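Local coordinates for protein Rho guanine nucleotide exchange factor 11 (PDB 5JHH) that probably activates Rho-family GTPases by promoting exchange of bound GDP for GTP through its DH and PH domains, at residues 76-87 / 99-107. Residues are numbered along the deposited sequence; the frame is centred on the assembly and turned at random.
With GOL (glycerol), chain E.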
ATOM      1  N   ILE A  76      21.248 -11.179   1.362  1.00 25.41           N
ATOM      2  CA  ILE A  76      20.369 -11.166   2.511  1.00 24.13           C
ATOM      3  C   ILE A  76      19.456 -12.384   2.493  1.00 25.73           C
ATOM      4  O   ILE A  76      19.255 -13.053   3.529  1.00 24.15           O
ATOM      5  CB  ILE A  76      19.394  -9.969   2.495  1.00 27.24           C
ATOM      6  CG1 ILE A  76      20.075  -8.632   2.745  1.00 25.56           C
ATOM      7  CG2 ILE A  76      18.235 -10.152   3.466  1.00 30.58           C
ATOM      8  CD1 ILE A  76      20.769  -8.523   4.031  1.00 27.20           C
ATOM      9  N   HIS A  77      18.776 -12.584   1.370  1.00 24.79           N
ATOM     10  CA  HIS A  77      17.775 -13.649   1.301  1.00 23.51           C
ATOM     11  C   HIS A  77      18.358 -15.043   1.054  1.00 23.79           C
ATOM     12  O   HIS A  77      17.781 -16.038   1.505  1.00 25.40           O
ATOM     13  CB  HIS A  77      16.682 -13.357   0.275  1.00 21.25           C
ATOM     14  CG  HIS A  77      15.775 -12.255   0.671  1.00 22.24           C
ATOM     15  ND1 HIS A  77      14.690 -12.448   1.488  1.00 23.00           N
ATOM     16  CD2 HIS A  77      15.780 -10.937   0.361  1.00 23.56           C
ATOM     17  CE1 HIS A  77      14.068 -11.303   1.671  1.00 22.20           C
ATOM     18  NE2 HIS A  77      14.722 -10.367   1.014  1.00 21.56           N
ATOM     19  N   ASN A  78      19.444 -15.123   0.319  1.00 21.12           N
ATOM     20  CA  ASN A  78      20.061 -16.402   0.036  1.00 23.04           C
ATOM     21  C   ASN A  78      20.651 -17.007   1.314  1.00 26.11           C
ATOM     22  O   ASN A  78      20.408 -18.162   1.616  1.00 29.45           O
ATOM     23  CB  ASN A  78      21.149 -16.187  -0.984  1.00 26.53           C
ATOM     24  CG  ASN A  78      21.921 -17.454  -1.319  1.00 27.57           C
ATOM     25  OD1 ASN A  78      21.389 -18.399  -1.879  1.00 28.33           O
ATOM     26  ND2 ASN A  78      23.192 -17.447  -0.997  1.00 29.05           N
ATOM     27  N   SER A  79      21.344 -16.201   2.097  1.00 24.57           N
ATOM     28  CA  SER A  79      21.899 -16.672   3.340  1.00 28.15           C
ATOM     29  C   SER A  79      20.789 -17.236   4.196  1.00 28.34           C
ATOM     30  O   SER A  79      20.879 -18.340   4.683  1.00 32.77           O
ATOM     31  CB  SER A  79      22.672 -15.569   4.072  1.00 26.86           C
ATOM     32  OG  SER A  79      21.822 -14.484   4.455  1.00 29.79           O
ATOM     33  N   TRP A  80      19.709 -16.498   4.350  1.00 29.46           N
ATOM     34  CA  TRP A  80      18.606 -16.977   5.168  1.00 30.09           C
ATOM     35  C   TRP A  80      18.023 -18.263   4.577  1.00 29.79           C
ATOM     36  O   TRP A  80      17.769 -19.246   5.266  1.00 28.30           O
ATOM     37  CB  TRP A  80      17.507 -15.904   5.287  1.00 27.29           C
ATOM     38  CG  TRP A  80      16.627 -16.088   6.460  1.00 26.05           C
ATOM     39  CD1 TRP A  80      17.021 -16.496   7.688  1.00 27.05           C
ATOM     40  CD2 TRP A  80      15.211 -15.828   6.555  1.00 24.76           C
ATOM     41  NE1 TRP A  80      15.953 -16.525   8.543  1.00 27.82           N
ATOM     42  CE2 TRP A  80      14.827 -16.136   7.871  1.00 25.11           C
ATOM     43  CE3 TRP A  80      14.220 -15.425   5.635  1.00 24.59           C
ATOM     44  CZ2 TRP A  80      13.498 -15.992   8.329  1.00 24.21           C
ATOM     45  CZ3 TRP A  80      12.922 -15.283   6.064  1.00 22.36           C
ATOM     46  CH2 TRP A  80      12.563 -15.570   7.420  1.00 24.24           C
ATOM     47  N   CYS A  81      17.812 -18.235   3.284  1.00 28.89           N
ATOM     48  CA  CYS A  81      17.364 -19.403   2.586  1.00 30.72           C
ATOM     49  C   CYS A  81      18.255 -20.624   2.838  1.00 34.13           C
ATOM     50  O   CYS A  81      17.750 -21.705   3.051  1.00 37.43           O
ATOM     51  CB  CYS A  81      17.370 -19.112   1.128  1.00 34.75           C
ATOM     52  SG  CYS A  81      15.887 -19.662   0.382  1.00 42.74           S
ATOM     53  N   GLU A  82      19.571 -20.465   2.792  1.00 34.19           N
ATOM     54  CA  GLU A  82      20.467 -21.593   3.052  1.00 38.83           C
ATOM     55  C   GLU A  82      20.367 -22.093   4.516  1.00 37.79           C
ATOM     56  O   GLU A  82      20.528 -23.292   4.762  1.00 40.75           O
ATOM     57  CB  GLU A  82      21.939 -21.280   2.701  1.00 37.85           C
ATOM     58  CG  GLU A  82      22.268 -21.185   1.200  1.00 45.97           C
ATOM     59  CD  GLU A  82      22.111 -22.502   0.419  1.00 51.28           C
ATOM     60  OE1 GLU A  82      22.939 -23.415   0.617  1.00 56.32           O
ATOM     61  OE2 GLU A  82      21.182 -22.628  -0.427  1.00 49.81           O
ATOM     62  N   ALA A  83      20.118 -21.201   5.477  1.00 32.89           N
ATOM     63  CA  ALA A  83      19.912 -21.644   6.858  1.00 29.34           C
ATOM     64  C   ALA A  83      18.599 -22.410   6.989  1.00 34.61           C
ATOM     65  O   ALA A  83      18.496 -23.293   7.826  1.00 43.45           O
ATOM     66  CB  ALA A  83      19.955 -20.477   7.842  1.00 27.43           C
ATOM     67  N   MET A  84      17.596 -22.085   6.176  1.00 33.62           N
ATOM     68  CA  MET A  84      16.353 -22.837   6.170  1.00 31.89           C
ATOM     69  C   MET A  84      16.584 -24.262   5.671  1.00 38.06           C
ATOM     70  O   MET A  84      15.979 -25.211   6.159  1.00 34.26           O
ATOM     71  CB  MET A  84      15.281 -22.154   5.294  1.00 29.54           C
ATOM     72  CG  MET A  84      14.759 -20.831   5.816  1.00 28.51           C
ATOM     73  SD  MET A  84      13.677 -20.013   4.601  1.00 28.48           S
ATOM     74  CE  MET A  84      13.084 -18.678   5.637  1.00 29.95           C
ATOM     75  N   LYS A  85      17.389 -24.391   4.634  1.00 43.77           N
ATOM     76  CA  LYS A  85      17.754 -25.679   4.100  1.00 49.52           C
ATOM     77  C   LYS A  85      18.453 -26.500   5.210  1.00 48.88           C
ATOM     78  O   LYS A  85      18.034 -27.601   5.525  1.00 46.64           O
ATOM     79  CB  LYS A  85      18.679 -25.461   2.900  1.00 61.79           C
ATOM     80  CG  LYS A  85      18.192 -26.011   1.563  1.00 73.98           C
ATOM     81  CD  LYS A  85      18.932 -27.316   1.212  1.00 86.12           C
ATOM     82  CE  LYS A  85      19.334 -27.431  -0.264  1.00 93.94           C
ATOM     83  NZ  LYS A  85      18.504 -28.408  -1.027  1.00 93.32           N
ATOM     84  N   LYS A  86      19.491 -25.939   5.820  1.00 48.79           N
ATOM     85  CA  LYS A  86      20.196 -26.594   6.920  1.00 55.69           C
ATOM     86  C   LYS A  86      19.215 -27.208   7.929  1.00 56.12           C
ATOM     87  O   LYS A  86      19.326 -28.364   8.292  1.00 60.72           O
ATOM     88  CB  LYS A  86      21.110 -25.588   7.634  1.00 57.73           C
ATOM     89  CG  LYS A  86      22.601 -25.867   7.494  1.00 66.60           C
ATOM     90  CD  LYS A  86      23.255 -26.183   8.835  1.00 69.07           C
ATOM     91  CE  LYS A  86      23.996 -24.973   9.403  1.00 68.70           C
ATOM     92  NZ  LYS A  86      24.182 -25.075  10.882  1.00 66.50           N
ATOM     93  N   LEU A  87      18.240 -26.420   8.354  1.00 53.30           N
ATOM     94  CA  LEU A  87      17.285 -26.833   9.377  1.00 53.61           C
ATOM     95  C   LEU A  87      16.303 -27.917   8.894  1.00 51.88           C
ATOM     96  O   LEU A  87      15.887 -28.776   9.665  1.00 56.64           O
ATOM     97  CB  LEU A  87      16.517 -25.610   9.847  1.00 46.71           C
ATOM     98  CG  LEU A  87      15.537 -25.814  10.964  1.00 49.43           C
ATOM     99  CD1 LEU A  87      16.279 -25.947  12.282  1.00 51.57           C
ATOM    100  CD2 LEU A  87      14.623 -24.609  11.004  1.00 52.60           C
ATOM    101  N   ASP A  99      14.931 -19.083  16.633  1.00 27.03           N
ATOM    102  CA  ASP A  99      16.280 -18.616  16.474  1.00 30.38           C
ATOM    103  C   ASP A  99      16.589 -18.287  14.979  1.00 29.00           C
ATOM    104  O   ASP A  99      17.319 -17.384  14.690  1.00 25.51           O
ATOM    105  CB  ASP A  99      17.259 -19.691  16.933  1.00 36.11           C
ATOM    106  CG  ASP A  99      17.328 -19.865  18.469  1.00 40.04           C
ATOM    107  OD1 ASP A  99      16.941 -18.975  19.248  1.00 39.80           O
ATOM    108  OD2 ASP A  99      17.839 -20.923  18.878  1.00 41.91           O
ATOM    109  N   LEU A 100      16.138 -19.120  14.060  1.00 25.29           N
ATOM    110  CA  LEU A 100      16.255 -18.812  12.668  1.00 28.70           C
ATOM    111  C   LEU A 100      15.537 -17.483  12.338  1.00 28.72           C
ATOM    112  O   LEU A 100      16.098 -16.625  11.670  1.00 30.22           O
ATOM    113  CB  LEU A 100      15.692 -19.966  11.859  1.00 30.54           C
ATOM    114  CG  LEU A 100      15.734 -19.873  10.344  1.00 31.41           C
ATOM    115  CD1 LEU A 100      17.131 -19.627   9.800  1.00 33.95           C
ATOM    116  CD2 LEU A 100      15.191 -21.159   9.787  1.00 30.18           C
ATOM    117  N   MET A 101      14.356 -17.258  12.906  1.00 27.31           N
ATOM    118  CA  MET A 101      13.658 -15.996  12.692  1.00 25.07           C
ATOM    119  C   MET A 101      14.422 -14.825  13.271  1.00 24.35           C
ATOM    120  O   MET A 101      14.546 -13.768  12.635  1.00 22.55           O
ATOM    121  CB  MET A 101      12.277 -16.043  13.292  1.00 26.57           C
ATOM    122  CG  MET A 101      11.403 -17.198  12.795  1.00 28.38           C
ATOM    123  SD  MET A 101      11.040 -17.113  11.040  1.00 28.33           S
ATOM    124  CE  MET A 101      12.057 -18.401  10.412  1.00 31.16           C
ATOM    125  N   LEU A 102      14.926 -14.977  14.489  1.00 21.94           N
ATOM    126  CA  LEU A 102      15.720 -13.912  15.070  1.00 22.50           C
ATOM    127  C   LEU A 102      17.034 -13.677  14.319  1.00 23.05           C
ATOM    128  O   LEU A 102      17.562 -12.574  14.346  1.00 24.48           O
ATOM    129  CB  LEU A 102      16.031 -14.167  16.553  1.00 22.99           C
ATOM    130  CG  LEU A 102      14.802 -14.296  17.463  1.00 25.18           C
ATOM    131  CD1 LEU A 102      15.235 -14.744  18.858  1.00 26.71           C
ATOM    132  CD2 LEU A 102      14.035 -12.984  17.554  1.00 23.40           C
ATOM    133  N   ALA A 103      17.576 -14.697  13.681  1.00 20.06           N
ATOM    134  CA  ALA A 103      18.800 -14.508  12.973  1.00 23.74           C
ATOM    135  C   ALA A 103      18.597 -13.613  11.718  1.00 24.11           C
ATOM    136  O   ALA A 103      19.561 -13.035  11.185  1.00 26.06           O
ATOM    137  CB  ALA A 103      19.407 -15.851  12.608  1.00 23.13           C
ATOM    138  N   ARG A 104      17.358 -13.468  11.268  1.00 24.57           N
ATOM    139  CA  ARG A 104      17.076 -12.528  10.163  1.00 25.02           C
ATOM    140  C   ARG A 104      16.478 -11.198  10.596  1.00 21.68           C
ATOM    141  O   ARG A 104      16.674 -10.178   9.952  1.00 22.49           O
ATOM    142  CB  ARG A 104      16.176 -13.169   9.113  1.00 25.96           C
ATOM    143  CG  ARG A 104      16.109 -12.446   7.750  1.00 26.15           C
ATOM    144  CD  ARG A 104      17.057 -11.226   7.682  1.00 28.48           C
ATOM    145  NE  ARG A 104      18.285 -11.544   7.078  1.00 25.89           N
ATOM    146  CZ  ARG A 104      19.407 -10.867   7.131  1.00 21.59           C
ATOM    147  NH1 ARG A 104      19.596  -9.783   7.857  1.00 24.83           N
ATOM    148  NH2 ARG A 104      20.376 -11.367   6.438  1.00 22.59           N
ATOM    149  N   PHE A 105      15.728 -11.189  11.668  1.00 21.90           N
ATOM    150  CA  PHE A 105      14.874 -10.049  11.935  1.00 22.17           C
ATOM    151  C   PHE A 105      15.165  -9.335  13.201  1.00 22.02           C
ATOM    152  O   PHE A 105      14.450  -8.395  13.534  1.00 22.87           O
ATOM    153  CB  PHE A 105      13.410 -10.508  11.996  1.00 22.58           C
ATOM    154  CG  PHE A 105      12.921 -11.111  10.737  1.00 22.56           C
ATOM    155  CD1 PHE A 105      12.995 -10.407   9.546  1.00 23.91           C
ATOM    156  CD2 PHE A 105      12.304 -12.359  10.740  1.00 25.54           C
ATOM    157  CE1 PHE A 105      12.549 -10.986   8.356  1.00 22.46           C
ATOM    158  CE2 PHE A 105      11.820 -12.908   9.570  1.00 25.57           C
ATOM    159  CZ  PHE A 105      11.964 -12.215   8.367  1.00 23.05           C
ATOM    160  N   ASP A 106      16.187  -9.770  13.930  1.00 25.88           N
ATOM    161  CA  ASP A 106      16.538  -9.145  15.207  1.00 25.33           C
ATOM    162  C   ASP A 106      17.997  -8.656  15.224  1.00 25.70           C
ATOM    163  O   ASP A 106      18.831  -9.148  14.468  1.00 24.53           O
ATOM    164  CB  ASP A 106      16.329 -10.169  16.322  1.00 26.59           C
ATOM    165  CG  ASP A 106      16.314  -9.549  17.729  1.00 28.31           C
ATOM    166  OD1 ASP A 106      15.777  -8.433  17.936  1.00 26.65           O
ATOM    167  OD2 ASP A 106      16.831 -10.206  18.645  1.00 31.79           O
ATOM    168  N   GLY A 107      18.262  -7.705  16.123  1.00 24.60           N
ATOM    169  CA  GLY A 107      19.557  -7.152  16.384  1.00 24.41           C
ATOM    170  C   GLY A 107      20.241  -6.696  15.113  1.00 25.80           C
ATOM    171  O   GLY A 107      19.617  -6.063  14.286  1.00 22.45           O
TER
HETATM  172  C1  GOL E1101      21.551 -16.897   8.763  1.00 41.27           C
HETATM  173  O1  GOL E1101      20.170 -17.248   8.840  1.00 39.71           O
HETATM  174  C2  GOL E1101      21.766 -15.393   8.491  1.00 39.82           C
HETATM  175  O2  GOL E1101      22.724 -15.366   7.457  1.00 38.52           O
HETATM  176  C3  GOL E1101      20.519 -14.557   8.120  1.00 37.31           C
HETATM  177  O3  GOL E1101      20.301 -14.374   6.695  1.00 36.53           O
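W80 and R104 both carry CG anti to the backbone N (chi1 -158° and -164°), which brings the indole and the R104 chain together. The indole thus reaches across to helix 98-105, and the first carbons of the R104 side chain lie over one face of it. R104 CB makes a CH-pi contact, 3.5 Å from the centroid of the five-membered ring of W80. M84 CE lies over the opposite face, toward its rim. W80 NE1 donates to L100 O at 3.1 Å, close to the indole plane but well above the carbonyl plane. F105 points its edge at the face of the six-membered ring of W80 in an offset edge-to-face stack, planes 74° apart. M101 CE touches W80 CZ2 at 3.5 Å. The two helices run antiparallel within the all-helical DH domain, and W80 fits as a knob among L100, M101, R104 and F105. Replacing W80 by an alanine is likely to open a gap between the helices and leave L100 O without the indole N-H. L100 is the answering knob: CD1 meets A83 CB at 3.5 Å, and CD2 meets L87 CD2 at 3.7 Å. At the indole edge a glycerol, probably from the crystallisation liquor, bridges S79 OG and R104 NH2.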